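Side-chain contacts in BH2621 protein (Bacillus halodurans, PDB 2QML), which is of unknown function but has a GNAT acetyltransferase domain and probably transfers an acyl group to an amino group, perhaps in siderophore biosynthesis: residues A[85-90]-A[132-137]; A[96-101]-A[167-172]; A[141-146]-A[161-166]; A[153-158]-A[177-182]. All coordinates share one frame; numbering follows the deposited sequence.

Contact 1: residues A[85-90]-A[132-137]; sequences WESYWV and QQKFQE
The Trp-89 ring meets Glu-137 at its edge, where CH2 lies 3.8 Å from Glu-137 CG, near the plane of the indole. Ring and carboxylate planes stand 75° apart, and the two side chains cross nearly at right angles. Glu-137 reaches the ring because its CG is anti to the backbone N (chi1 171°) and the chain then bends at chi2. Deeper in, Lys-134 runs from the helix to the strand, curling at chi3 and chi4 so that its ammonium ends beside Ser-87. Lys-134 NZ donates to Ser-87 OG at 2.8 Å, although the position of that hydroxyl is less certain. The same NZ also bonds Gln-106 OE1 and Gly-107 O on the neighbouring strand, so the buried ammonium has three oxygen acceptors within hydrogen-bonding distance. The C-terminal part of helix 123-135 is thus joined to strands 80-89 and 106-112. This helix links the parallel strands 106-112 and 142-145, the beta-alpha-beta crossover at the heart of the GNAT fold.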
loop_
_atom_site.group_PDB
_atom_site.type_symbol
_atom_site.label_atom_id
_atom_site.label_comp_id
_atom_site.label_asym_id
_atom_site.label_seq_id
_atom_site.Cartn_x
_atom_site.Cartn_y
_atom_site.Cartn_z
ATOM N N TRP A 85 -4.148 3.742 0.442
ATOM C CA TRP A 85 -3.693 2.525 -0.177
ATOM C C TRP A 85 -4.281 2.369 -1.569
ATOM O O TRP A 85 -5.472 2.638 -1.806
ATOM C CB TRP A 85 -4.090 1.288 0.685
ATOM C CG TRP A 85 -3.726 1.422 2.116
ATOM C CD1 TRP A 85 -4.354 2.216 3.059
ATOM C CD2 TRP A 85 -2.604 0.841 2.763
ATOM N NE1 TRP A 85 -3.726 2.120 4.206
ATOM C CE2 TRP A 85 -2.624 1.321 4.100
ATOM C CE3 TRP A 85 -1.585 -0.032 2.369
ATOM C CZ2 TRP A 85 -1.672 0.945 5.048
ATOM C CZ3 TRP A 85 -0.666 -0.432 3.312
ATOM C CH2 TRP A 85 -0.709 0.064 4.629
ATOM N N GLU A 86 -3.439 1.969 -2.516
ATOM C CA GLU A 86 -3.893 1.569 -3.838
ATOM C C GLU A 86 -3.449 0.106 -3.987
ATOM O O GLU A 86 -2.291 -0.214 -4.047
ATOM C CB GLU A 86 -3.341 2.468 -4.932
ATOM C CG GLU A 86 -3.797 3.886 -4.824
ATOM C CD GLU A 86 -3.133 4.831 -5.821
ATOM O OE1 GLU A 86 -2.213 4.398 -6.568
ATOM O OE2 GLU A 86 -3.537 6.029 -5.846
ATOM N N SER A 87 -4.417 -0.765 -4.062
ATOM C CA SER A 87 -4.256 -2.205 -4.322
ATOM C C SER A 87 -4.574 -2.474 -5.811
ATOM O O SER A 87 -5.652 -2.129 -6.307
ATOM C CB SER A 87 -5.171 -2.980 -3.397
ATOM O OG SER A 87 -5.168 -4.335 -3.709
ATOM N N TYR A 88 -3.669 -3.127 -6.557
ATOM C CA TYR A 88 -3.878 -3.298 -7.987
ATOM C C TYR A 88 -3.402 -4.639 -8.534
ATOM O O TYR A 88 -2.662 -5.349 -7.871
ATOM C CB TYR A 88 -3.206 -2.129 -8.744
ATOM C CG TYR A 88 -1.688 -2.072 -8.587
ATOM C CD1 TYR A 88 -0.878 -2.732 -9.480
ATOM C CD2 TYR A 88 -1.077 -1.320 -7.567
ATOM C CE1 TYR A 88 0.518 -2.707 -9.335
ATOM C CE2 TYR A 88 0.329 -1.300 -7.437
ATOM C CZ TYR A 88 1.085 -1.976 -8.341
ATOM O OH TYR A 88 2.482 -1.977 -8.261
ATOM N N TRP A 89 -3.928 -4.977 -9.722
ATOM C CA TRP A 89 -3.497 -6.126 -10.497
ATOM C C TRP A 89 -2.318 -5.721 -11.348
ATOM O O TRP A 89 -2.362 -4.730 -12.101
ATOM C CB TRP A 89 -4.601 -6.638 -11.419
ATOM C CG TRP A 89 -5.801 -7.163 -10.687
ATOM C CD1 TRP A 89 -7.035 -6.551 -10.582
ATOM C CD2 TRP A 89 -5.908 -8.389 -9.943
ATOM N NE1 TRP A 89 -7.890 -7.336 -9.861
ATOM C CE2 TRP A 89 -7.229 -8.467 -9.454
ATOM C CE3 TRP A 89 -5.035 -9.451 -9.681
ATOM C CZ2 TRP A 89 -7.668 -9.531 -8.686
ATOM C CZ3 TRP A 89 -5.477 -10.509 -8.938
ATOM C CH2 TRP A 89 -6.794 -10.553 -8.454
ATOM N N VAL A 90 -1.235 -6.490 -11.233
ATOM C CA VAL A 90 -0.029 -6.190 -12.000
ATOM C C VAL A 90 -0.339 -6.191 -13.499
ATOM O O VAL A 90 0.128 -5.293 -14.217
ATOM C CB VAL A 90 1.114 -7.174 -11.704
ATOM C CG1 VAL A 90 2.254 -7.056 -12.777
ATOM C CG2 VAL A 90 1.673 -6.943 -10.300
ATOM N N GLN A 132 -2.271 -9.597 3.917
ATOM C CA GLN A 132 -2.974 -10.819 4.221
ATOM C C GLN A 132 -4.299 -10.886 3.448
ATOM O O GLN A 132 -4.614 -11.910 2.835
ATOM C CB GLN A 132 -3.184 -10.946 5.748
ATOM C CG GLN A 132 -3.769 -12.269 6.190
ATOM C CD GLN A 132 -2.881 -13.445 5.834
ATOM O OE1 GLN A 132 -2.706 -13.822 4.653
ATOM N NE2 GLN A 132 -2.286 -14.033 6.863
ATOM N N GLN A 133 -5.047 -9.798 3.408
ATOM C CA GLN A 133 -6.342 -9.835 2.718
ATOM C C GLN A 133 -6.198 -9.864 1.174
ATOM O O GLN A 133 -7.025 -10.406 0.467
ATOM C CB GLN A 133 -7.258 -8.696 3.197
ATOM C CG GLN A 133 -7.436 -8.550 4.755
ATOM C CD GLN A 133 -7.287 -9.867 5.607
ATOM O OE1 GLN A 133 -7.864 -10.952 5.308
ATOM N NE2 GLN A 133 -6.533 -9.729 6.678
ATOM N N LYS A 134 -5.131 -9.295 0.639
ATOM C CA LYS A 134 -4.832 -9.412 -0.773
ATOM C C LYS A 134 -4.426 -10.844 -1.127
ATOM O O LYS A 134 -4.822 -11.355 -2.175
ATOM C CB LYS A 134 -3.746 -8.431 -1.160
ATOM C CG LYS A 134 -4.202 -6.960 -1.232
ATOM C CD LYS A 134 -3.066 -5.931 -1.249
ATOM C CE LYS A 134 -2.162 -6.058 -2.434
ATOM N NZ LYS A 134 -2.834 -5.826 -3.690
ATOM N N PHE A 135 -3.658 -11.494 -0.255
ATOM C CA PHE A 135 -3.214 -12.885 -0.491
ATOM C C PHE A 135 -4.338 -13.912 -0.390
ATOM O O PHE A 135 -4.141 -15.082 -0.758
ATOM C CB PHE A 135 -2.075 -13.271 0.458
ATOM C CG PHE A 135 -0.684 -12.914 -0.057
ATOM C CD1 PHE A 135 -0.239 -13.376 -1.290
ATOM C CD2 PHE A 135 0.196 -12.225 0.757
ATOM C CE1 PHE A 135 1.050 -13.104 -1.713
ATOM C CE2 PHE A 135 1.490 -11.942 0.336
ATOM C CZ PHE A 135 1.907 -12.430 -0.886
ATOM N N GLN A 136 -5.538 -13.506 0.050
ATOM C CA GLN A 136 -6.622 -14.467 0.065
ATOM C C GLN A 136 -7.209 -14.715 -1.319
ATOM O O GLN A 136 -8.047 -15.606 -1.473
ATOM C CB GLN A 136 -7.730 -14.071 1.057
ATOM C CG GLN A 136 -7.218 -13.876 2.426
ATOM C CD GLN A 136 -6.424 -15.047 2.942
ATOM O OE1 GLN A 136 -6.881 -16.166 2.981
ATOM N NE2 GLN A 136 -5.179 -14.777 3.292
ATOM N N GLU A 137 -6.847 -13.917 -2.312
ATOM C CA GLU A 137 -7.175 -14.262 -3.712
ATOM C C GLU A 137 -6.489 -15.613 -4.020
ATOM O O GLU A 137 -5.281 -15.715 -3.948
ATOM C CB GLU A 137 -6.727 -13.140 -4.629
ATOM C CG GLU A 137 -6.832 -13.490 -6.089
ATOM C CD GLU A 137 -8.268 -13.592 -6.567
ATOM O OE1 GLU A 137 -9.089 -12.769 -6.109
ATOM O OE2 GLU A 137 -8.525 -14.461 -7.421
#

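Contact 2: residues A[96-101]-A[167-172]; sequences ANYYPF and KEVELP
The loop between strands 80-89 and 106-112 closes onto strand 164-170, an outermost strand of the GNAT sheet, chiefly through Tyr-98. Its phenol reaches the backbone near Glu-170, where Tyr-98 OH donates to Glu-170 O at 2.8 Å. The C=O...O angle there is 129°, and the hydroxyl sits above the carbonyl plane. Beside this bond the ring packs obliquely on two aliphatic side chains, with Tyr-98 CD2 3.7 Å from Val-169 CB and its CE1 3.5 Å from Leu-171 CD2. A second polar link comes from the strand itself. Lys-167, fully extended beyond CG, brings NZ to 2.6 Å from Tyr-98 O, almost head-on to the carbonyl at 169°. Tyr-98 is thus held at both ends, by its backbone oxygen and by its hydroxyl. Glu-170, whose carbonyl receives the phenol, is the centre of an inverse gamma turn. Next door, Tyr-99 and Val-169 both pack on Leu-178 of the adjacent strand, placing the loop against the C-terminal hairpin of the GNAT fold.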
loop_
_atom_site.group_PDB
_atom_site.type_symbol
_atom_site.label_atom_id
_atom_site.label_comp_id
_atom_site.label_asym_id
_atom_site.label_seq_id
_atom_site.Cartn_x
_atom_site.Cartn_y
_atom_site.Cartn_z
ATOM N N ALA A 96 3.913 -4.262 -14.969
ATOM C CA ALA A 96 3.905 -5.494 -15.760
ATOM C C ALA A 96 4.986 -5.491 -16.845
ATOM O O ALA A 96 5.427 -6.521 -17.273
ATOM C CB ALA A 96 2.526 -5.742 -16.412
ATOM N N ASN A 97 5.345 -4.328 -17.338
ATOM C CA ASN A 97 6.376 -4.206 -18.370
ATOM C C ASN A 97 7.803 -4.474 -17.910
ATOM O O ASN A 97 8.689 -4.581 -18.735
ATOM C CB ASN A 97 6.342 -2.795 -18.935
ATOM C CG ASN A 97 5.027 -2.460 -19.563
ATOM O OD1 ASN A 97 4.577 -3.135 -20.471
ATOM N ND2 ASN A 97 4.370 -1.453 -19.040
ATOM N N TYR A 98 8.031 -4.579 -16.613
ATOM C CA TYR A 98 9.385 -4.660 -16.063
ATOM C C TYR A 98 9.850 -6.011 -15.553
ATOM O O TYR A 98 11.017 -6.143 -15.189
ATOM C CB TYR A 98 9.491 -3.620 -14.938
ATOM C CG TYR A 98 9.395 -2.209 -15.442
ATOM C CD1 TYR A 98 8.170 -1.623 -15.686
ATOM C CD2 TYR A 98 10.529 -1.463 -15.711
ATOM C CE1 TYR A 98 8.067 -0.348 -16.174
ATOM C CE2 TYR A 98 10.434 -0.182 -16.187
ATOM C CZ TYR A 98 9.202 0.367 -16.426
ATOM O OH TYR A 98 9.079 1.643 -16.874
ATOM N N TYR A 99 8.968 -7.008 -15.490
ATOM C CA TYR A 99 9.360 -8.308 -15.023
ATOM C C TYR A 99 8.335 -9.327 -15.586
ATOM O O TYR A 99 7.264 -8.930 -16.027
ATOM C CB TYR A 99 9.464 -8.333 -13.479
ATOM C CG TYR A 99 8.146 -8.522 -12.781
ATOM C CD1 TYR A 99 7.289 -7.457 -12.582
ATOM C CD2 TYR A 99 7.772 -9.782 -12.267
ATOM C CE1 TYR A 99 6.008 -7.670 -11.917
ATOM C CE2 TYR A 99 6.568 -9.997 -11.653
ATOM C CZ TYR A 99 5.683 -8.943 -11.473
ATOM O OH TYR A 99 4.455 -9.155 -10.823
ATOM N N PRO A 100 8.681 -10.629 -15.624
ATOM C CA PRO A 100 7.799 -11.689 -16.156
ATOM C C PRO A 100 6.712 -12.053 -15.143
ATOM O O PRO A 100 6.758 -13.077 -14.477
ATOM C CB PRO A 100 8.773 -12.837 -16.436
ATOM C CG PRO A 100 9.840 -12.667 -15.466
ATOM C CD PRO A 100 9.993 -11.192 -15.223
ATOM N N PHE A 101 5.751 -11.151 -15.029
ATOM C CA PHE A 101 4.652 -11.282 -14.082
ATOM C C PHE A 101 3.799 -12.499 -14.399
ATOM O O PHE A 101 3.698 -12.935 -15.548
ATOM C CB PHE A 101 3.792 -10.005 -14.131
ATOM C CG PHE A 101 2.999 -9.849 -15.408
ATOM C CD1 PHE A 101 3.549 -9.273 -16.537
ATOM C CD2 PHE A 101 1.700 -10.311 -15.474
ATOM C CE1 PHE A 101 2.806 -9.143 -17.709
ATOM C CE2 PHE A 101 0.960 -10.204 -16.642
ATOM C CZ PHE A 101 1.512 -9.616 -17.753
ATOM N N LYS A 167 15.383 -5.537 -8.620
ATOM C CA LYS A 167 16.162 -4.649 -9.449
ATOM C C LYS A 167 15.501 -3.300 -9.501
ATOM O O LYS A 167 14.326 -3.154 -9.167
ATOM C CB LYS A 167 16.236 -5.209 -10.885
ATOM C CG LYS A 167 14.877 -5.220 -11.620
ATOM C CD LYS A 167 14.912 -5.979 -12.917
ATOM C CE LYS A 167 13.571 -5.962 -13.559
ATOM N NZ LYS A 167 13.560 -6.632 -14.883
ATOM N N GLU A 168 16.269 -2.311 -9.920
ATOM C CA GLU A 168 15.705 -1.017 -10.159
ATOM C C GLU A 168 14.802 -1.076 -11.399
ATOM O O GLU A 168 15.010 -1.829 -12.336
ATOM C CB GLU A 168 16.778 0.065 -10.342
ATOM C CG GLU A 168 17.578 0.399 -9.083
ATOM C CD GLU A 168 18.620 1.474 -9.276
ATOM O OE1 GLU A 168 18.888 1.891 -10.405
ATOM O OE2 GLU A 168 19.206 1.898 -8.239
ATOM N N VAL A 169 13.791 -0.221 -11.370
ATOM C CA VAL A 169 12.890 -0.022 -12.497
ATOM C C VAL A 169 12.796 1.484 -12.823
ATOM O O VAL A 169 12.488 2.301 -11.948
ATOM C CB VAL A 169 11.500 -0.648 -12.225
ATOM C CG1 VAL A 169 11.580 -2.175 -12.173
ATOM C CG2 VAL A 169 10.879 -0.149 -10.897
ATOM N N GLU A 170 13.154 1.789 -14.046
ATOM C CA GLU A 170 13.111 3.142 -14.593
ATOM C C GLU A 170 11.695 3.448 -15.020
ATOM O O GLU A 170 11.314 3.139 -16.127
ATOM C CB GLU A 170 14.046 3.262 -15.796
ATOM C CG GLU A 170 15.453 3.366 -15.427
ATOM C CD GLU A 170 15.917 4.808 -15.489
ATOM O OE1 GLU A 170 15.174 5.724 -15.081
ATOM O OE2 GLU A 170 17.001 5.016 -15.986
ATOM N N LEU A 171 10.901 3.980 -14.104
ATOM C CA LEU A 171 9.498 4.281 -14.330
ATOM C C LEU A 171 9.415 5.743 -14.783
ATOM O O LEU A 171 10.365 6.494 -14.637
ATOM C CB LEU A 171 8.722 4.041 -13.047
ATOM C CG LEU A 171 8.582 2.573 -12.616
ATOM C CD1 LEU A 171 8.243 2.529 -11.128
ATOM C CD2 LEU A 171 7.579 1.832 -13.482
ATOM N N PRO A 172 8.266 6.159 -15.352
ATOM C CA PRO A 172 8.150 7.564 -15.792
ATOM C C PRO A 172 8.378 8.578 -14.658
ATOM O O PRO A 172 8.997 9.595 -14.886
ATOM C CB PRO A 172 6.718 7.634 -16.344
ATOM C CG PRO A 172 6.351 6.261 -16.689
ATOM C CD PRO A 172 7.092 5.365 -15.729
#

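Contact 3: residues A[141-146]-A[161-166]; sequences NTIVAE and CGFQPV
Phe-163 has its CG anti to the carbonyl carbon (chi1 -72°) and its ring turned about the CB-CG bond to a chi2 of 79°, which sends CE2 and CZ toward the backbone of strand 142-145. CE2 does most of the touching. Phe-163 CE2 lies 3.4 Å from Ile-143 O and 3.8 Å from Ala-145 CB, both approached obliquely. Between these two, Val-144 C faces the ring edge near its plane, 3.9 Å from Phe-163 CE2. Farther along, Phe-163 CZ comes to 4.3 Å from Ile-143 CG2, a looser apolar contact. Val-144 points its own side chain away, where it packs on Val-90 and Tyr-99 instead. The peptide flanked by the phenyl is fixed by the sheet, since Ile-143 pairs with Cys-181 of the intervening strand 175-182, on whose side chain Phe-163 also rests. Phe-158 meets the Phe-163 ring edge-to-face, and Met-131 adds to its buried surroundings. Phe-163 comes directly after Gly-162, which has a positive phi of 110° and is the C-prime residue of a Schellman motif that ends helix 152-160. Strand 142-145, that helix and strand 164-170 form a beta-alpha-beta crossover that skips one strand, as expected of the C-terminal half of a GNAT sheet.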
loop_
_atom_site.group_PDB
_atom_site.type_symbol
_atom_site.label_atom_id
_atom_site.label_comp_id
_atom_site.label_asym_id
_atom_site.label_seq_id
_atom_site.Cartn_x
_atom_site.Cartn_y
_atom_site.Cartn_z
ATOM N N ASN A 141 -0.044 -15.532 -5.918
ATOM C CA ASN A 141 1.088 -16.070 -5.150
ATOM C C ASN A 141 2.147 -15.044 -4.838
ATOM O O ASN A 141 3.011 -15.282 -4.004
ATOM C CB ASN A 141 1.767 -17.170 -5.941
ATOM C CG ASN A 141 0.809 -18.248 -6.383
ATOM O OD1 ASN A 141 0.008 -18.751 -5.598
ATOM N ND2 ASN A 141 0.882 -18.613 -7.663
ATOM N N THR A 142 2.070 -13.894 -5.495
ATOM C CA THR A 142 3.104 -12.873 -5.376
ATOM C C THR A 142 2.493 -11.505 -5.328
ATOM O O THR A 142 1.571 -11.198 -6.111
ATOM C CB THR A 142 4.105 -12.938 -6.586
ATOM O OG1 THR A 142 4.573 -14.288 -6.725
ATOM C CG2 THR A 142 5.294 -11.891 -6.413
ATOM N N ILE A 143 2.978 -10.677 -4.397
ATOM C CA ILE A 143 2.627 -9.269 -4.341
ATOM C C ILE A 143 3.928 -8.471 -4.535
ATOM O O ILE A 143 4.935 -8.799 -3.959
ATOM C CB ILE A 143 1.931 -8.848 -3.032
ATOM C CG1 ILE A 143 0.582 -9.583 -2.859
ATOM C CG2 ILE A 143 1.680 -7.336 -3.012
ATOM C CD1 ILE A 143 -0.079 -9.412 -1.506
ATOM N N VAL A 144 3.872 -7.444 -5.377
ATOM C CA VAL A 144 5.013 -6.610 -5.685
ATOM C C VAL A 144 4.808 -5.183 -5.181
ATOM O O VAL A 144 3.694 -4.697 -4.941
ATOM C CB VAL A 144 5.346 -6.591 -7.203
ATOM C CG1 VAL A 144 5.522 -8.016 -7.748
ATOM C CG2 VAL A 144 4.302 -5.756 -8.008
ATOM N N ALA A 145 5.935 -4.520 -5.006
ATOM C CA ALA A 145 6.013 -3.116 -4.594
ATOM C C ALA A 145 7.213 -2.518 -5.358
ATOM O O ALA A 145 8.175 -3.241 -5.720
ATOM C CB ALA A 145 6.209 -3.009 -3.135
ATOM N N GLU A 146 7.110 -1.219 -5.658
ATOM C CA GLU A 146 8.180 -0.479 -6.346
ATOM C C GLU A 146 8.407 0.882 -5.681
ATOM O O GLU A 146 8.295 1.903 -6.356
ATOM C CB GLU A 146 7.904 -0.402 -7.873
ATOM C CG GLU A 146 6.435 -0.192 -8.299
ATOM C CD GLU A 146 5.796 0.996 -7.591
ATOM O OE1 GLU A 146 5.440 0.802 -6.403
ATOM O OE2 GLU A 146 5.670 2.122 -8.174
ATOM N N CYS A 161 8.707 -7.289 5.999
ATOM C CA CYS A 161 7.456 -8.004 5.715
ATOM C C CYS A 161 7.566 -9.134 4.700
ATOM O O CYS A 161 6.545 -9.713 4.343
ATOM C CB CYS A 161 6.372 -7.033 5.284
ATOM S SG CYS A 161 6.047 -5.871 6.622
ATOM N N GLY A 162 8.775 -9.461 4.248
ATOM C CA GLY A 162 8.965 -10.593 3.353
ATOM C C GLY A 162 9.351 -10.258 1.921
ATOM O O GLY A 162 9.686 -11.162 1.171
ATOM N N PHE A 163 9.296 -8.985 1.555
ATOM C CA PHE A 163 9.664 -8.546 0.201
ATOM C C PHE A 163 11.156 -8.702 -0.037
ATOM O O PHE A 163 11.984 -8.374 0.835
ATOM C CB PHE A 163 9.283 -7.088 -0.086
ATOM C CG PHE A 163 7.816 -6.846 -0.250
ATOM C CD1 PHE A 163 6.965 -6.745 0.849
ATOM C CD2 PHE A 163 7.267 -6.717 -1.523
ATOM C CE1 PHE A 163 5.603 -6.538 0.682
ATOM C CE2 PHE A 163 5.918 -6.467 -1.677
ATOM C CZ PHE A 163 5.099 -6.391 -0.581
ATOM N N GLN A 164 11.478 -9.266 -1.189
ATOM C CA GLN A 164 12.858 -9.395 -1.662
ATOM C C GLN A 164 13.113 -8.411 -2.803
ATOM O O GLN A 164 12.358 -8.356 -3.759
ATOM C CB GLN A 164 13.154 -10.814 -2.134
ATOM C CG GLN A 164 13.157 -11.819 -0.954
ATOM N N PRO A 165 14.196 -7.631 -2.729
ATOM C CA PRO A 165 14.498 -6.730 -3.859
ATOM C C PRO A 165 14.915 -7.518 -5.097
ATOM O O PRO A 165 15.575 -8.560 -4.981
ATOM C CB PRO A 165 15.627 -5.835 -3.323
ATOM C CG PRO A 165 16.163 -6.550 -2.153
ATOM C CD PRO A 165 15.115 -7.441 -1.598
ATOM N N VAL A 166 14.469 -7.056 -6.255
ATOM C CA VAL A 166 14.789 -7.666 -7.539
ATOM C C VAL A 166 15.777 -6.764 -8.293
ATOM O O VAL A 166 16.893 -7.190 -8.544
ATOM C CB VAL A 166 13.544 -7.944 -8.388
ATOM C CG1 VAL A 166 13.951 -8.555 -9.719
ATOM C CG2 VAL A 166 12.507 -8.860 -7.604
#

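Contact 4: residues A[153-158]-A[177-182]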
loop_
_atom_site.group_PDB
_atom_site.type_symbol
_atom_site.label_atom_id
_atom_site.label_comp_id
_atom_site.label_asym_id
_atom_site.label_seq_id
_atom_site.Cartn_x
_atom_site.Cartn_y
_atom_site.Cartn_z
ATOM N N LYS A 153 13.529 3.922 4.268
ATOM C CA LYS A 153 12.622 3.459 5.331
ATOM C C LYS A 153 11.616 2.456 4.784
ATOM O O LYS A 153 11.459 1.387 5.355
ATOM C CB LYS A 153 11.890 4.636 5.993
ATOM C CG LYS A 153 10.776 4.222 6.997
HETATM N N MSE A 154 10.955 2.773 3.665
HETATM C CA MSE A 154 9.958 1.830 3.107
HETATM C C MSE A 154 10.557 0.564 2.530
HETATM O O MSE A 154 9.986 -0.508 2.662
HETATM C CB MSE A 154 9.024 2.464 2.054
HETATM C CG MSE A 154 7.935 3.272 2.647
HETATM SE SE MSE A 154 6.841 2.360 4.019
HETATM C CE MSE A 154 6.340 0.708 3.136
ATOM N N ILE A 155 11.722 0.697 1.926
ATOM C CA ILE A 155 12.425 -0.495 1.451
ATOM C C ILE A 155 12.691 -1.405 2.664
ATOM O O ILE A 155 12.486 -2.625 2.606
ATOM C CB ILE A 155 13.696 -0.103 0.705
ATOM C CG1 ILE A 155 13.320 0.603 -0.609
ATOM C CG2 ILE A 155 14.610 -1.329 0.470
ATOM C CD1 ILE A 155 14.463 1.339 -1.360
ATOM N N HIS A 156 13.140 -0.832 3.769
ATOM C CA HIS A 156 13.352 -1.623 4.998
ATOM C C HIS A 156 12.067 -2.297 5.507
ATOM O O HIS A 156 12.070 -3.485 5.841
ATOM C CB HIS A 156 13.959 -0.718 6.069
ATOM C CG HIS A 156 14.077 -1.371 7.410
ATOM N ND1 HIS A 156 15.041 -2.310 7.701
ATOM C CD2 HIS A 156 13.289 -1.286 8.510
ATOM C CE1 HIS A 156 14.866 -2.747 8.934
ATOM N NE2 HIS A 156 13.823 -2.132 9.453
ATOM N N VAL A 157 10.990 -1.536 5.585
ATOM C CA VAL A 157 9.704 -2.035 6.051
ATOM C C VAL A 157 9.273 -3.216 5.141
ATOM O O VAL A 157 8.889 -4.292 5.620
ATOM C CB VAL A 157 8.628 -0.908 6.045
ATOM C CG1 VAL A 157 7.187 -1.482 6.185
ATOM C CG2 VAL A 157 8.867 0.154 7.113
ATOM N N PHE A 158 9.327 -3.005 3.827
ATOM C CA PHE A 158 8.969 -4.053 2.875
ATOM C C PHE A 158 9.833 -5.294 3.108
ATOM O O PHE A 158 9.315 -6.406 3.189
ATOM C CB PHE A 158 9.038 -3.589 1.413
ATOM C CG PHE A 158 7.902 -2.703 0.958
ATOM C CD1 PHE A 158 6.593 -3.117 1.117
ATOM C CD2 PHE A 158 8.122 -1.479 0.310
ATOM C CE1 PHE A 158 5.550 -2.334 0.652
ATOM C CE2 PHE A 158 7.084 -0.701 -0.153
ATOM C CZ PHE A 158 5.800 -1.102 0.045
ATOM N N LEU A 177 12.565 0.581 -6.810
ATOM C CA LEU A 177 13.207 -0.684 -6.496
ATOM C C LEU A 177 12.077 -1.698 -6.561
ATOM O O LEU A 177 11.183 -1.690 -5.706
ATOM C CB LEU A 177 13.919 -0.689 -5.144
ATOM C CG LEU A 177 14.610 -2.009 -4.774
ATOM C CD1 LEU A 177 15.779 -2.354 -5.709
ATOM C CD2 LEU A 177 15.042 -1.948 -3.301
ATOM N N LEU A 178 12.065 -2.519 -7.599
ATOM C CA LEU A 178 11.065 -3.590 -7.696
ATOM C C LEU A 178 11.379 -4.643 -6.620
ATOM O O LEU A 178 12.522 -5.117 -6.516
ATOM C CB LEU A 178 11.033 -4.179 -9.093
ATOM C CG LEU A 178 10.104 -5.372 -9.361
ATOM C CD1 LEU A 178 8.620 -5.030 -9.111
ATOM C CD2 LEU A 178 10.313 -5.978 -10.802
HETATM N N MSE A 179 10.369 -4.988 -5.830
HETATM C CA MSE A 179 10.465 -5.954 -4.741
HETATM C C MSE A 179 9.287 -6.910 -4.872
HETATM O O MSE A 179 8.187 -6.476 -5.251
HETATM C CB MSE A 179 10.419 -5.266 -3.396
HETATM C CG MSE A 179 11.429 -4.186 -3.291
HETATM SE SE MSE A 179 11.348 -3.261 -1.571
HETATM C CE MSE A 179 12.241 -4.558 -0.416
ATOM N N LYS A 180 9.525 -8.188 -4.601
ATOM C CA LYS A 180 8.493 -9.218 -4.674
ATOM C C LYS A 180 8.339 -9.942 -3.359
ATOM O O LYS A 180 9.321 -10.317 -2.729
ATOM C CB LYS A 180 8.783 -10.253 -5.758
ATOM C CG LYS A 180 8.985 -9.659 -7.141
ATOM C CD LYS A 180 8.801 -10.664 -8.321
ATOM C CE LYS A 180 9.679 -11.853 -8.316
ATOM N NZ LYS A 180 9.353 -12.686 -9.541
ATOM N N CYS A 181 7.090 -10.149 -2.953
ATOM C CA CYS A 181 6.762 -10.900 -1.747
ATOM C C CYS A 181 5.953 -12.133 -2.159
ATOM O O CYS A 181 4.880 -11.989 -2.714
ATOM C CB CYS A 181 5.980 -10.036 -0.815
ATOM S SG CYS A 181 5.716 -10.841 0.787
ATOM N N GLU A 182 6.512 -13.310 -1.924
ATOM C CA GLU A 182 5.885 -14.584 -2.210
ATOM C C GLU A 182 5.015 -14.968 -1.024
ATOM O O GLU A 182 5.368 -14.744 0.138
ATOM C CB GLU A 182 6.943 -15.650 -2.444
ATOM C CG GLU A 182 7.931 -15.346 -3.520
ATOM C CD GLU A 182 7.309 -14.885 -4.849
ATOM O OE1 GLU A 182 6.174 -15.290 -5.152
ATOM O OE2 GLU A 182 7.973 -14.120 -5.602
#
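Met-179, a selenomethionine in the crystal, fills the tight centre of this contact by lying between Ile-155 and Phe-158 of the helix. The chain leaves CB beside the backbone N (chi1 -53°), and a bend at chi3 turns the terminal methyl to the helix backbone, bringing Met-179 CE to 3.6 Å from Ile-155 O. Met-179 SE lies 3.8 Å from Phe-158 CB and obliquely beside that ring, 5.1 Å from its centroid, a Met-aromatic contact. One face of the Phe-158 ring carries Met-154 CE, supplied by the helix itself. Ile-155 also serves a second strand residue: its CG2 is 3.8 Å from Leu-177 CD2, the two chains crossing nearly at right angles.

Packing thins toward both margins. Leu-177 is partly exposed, and beyond Ile-155 His-156 starts away from the strand and is exposed, touching Tyr-124 of helix 123-135. At the other end Cys-181 points toward the helix without touching it; Met-131 of helix 123-135 packs on it instead. The segment axes pass 10.5 Å apart at 18°, so helix and strand run nearly parallel. Such apolar layering of a helix along a strand is characteristic of alpha/beta packing, and here it seats helix 152-160 on the C-terminal half of the GNAT sheet.

From the N terminus, strand 80-89 opens contact 1 and the following loop opens contact 2. Contact 1 closes first, at residues 132-137, so the two cross. Strand 142-145 then opens contact 3 and helix 152-160 opens contact 4. Contact 3 closes at residues 161-166, nested inside the long loop that contact 2 closes at 167-172. Contact 4 closes last, on strand 175-182, crossing both, whereas contact 1 precedes contacts 3 and 4 in series. Phe-135 packs on Ile-143 and Cys-181, joining contact 1 to contacts 3 and 4; Val-90 packs on Phe-101 between contacts 1 and 2, and a probable Leu-178 N to Lys-167 O hydrogen bond joins contacts 2 and 4.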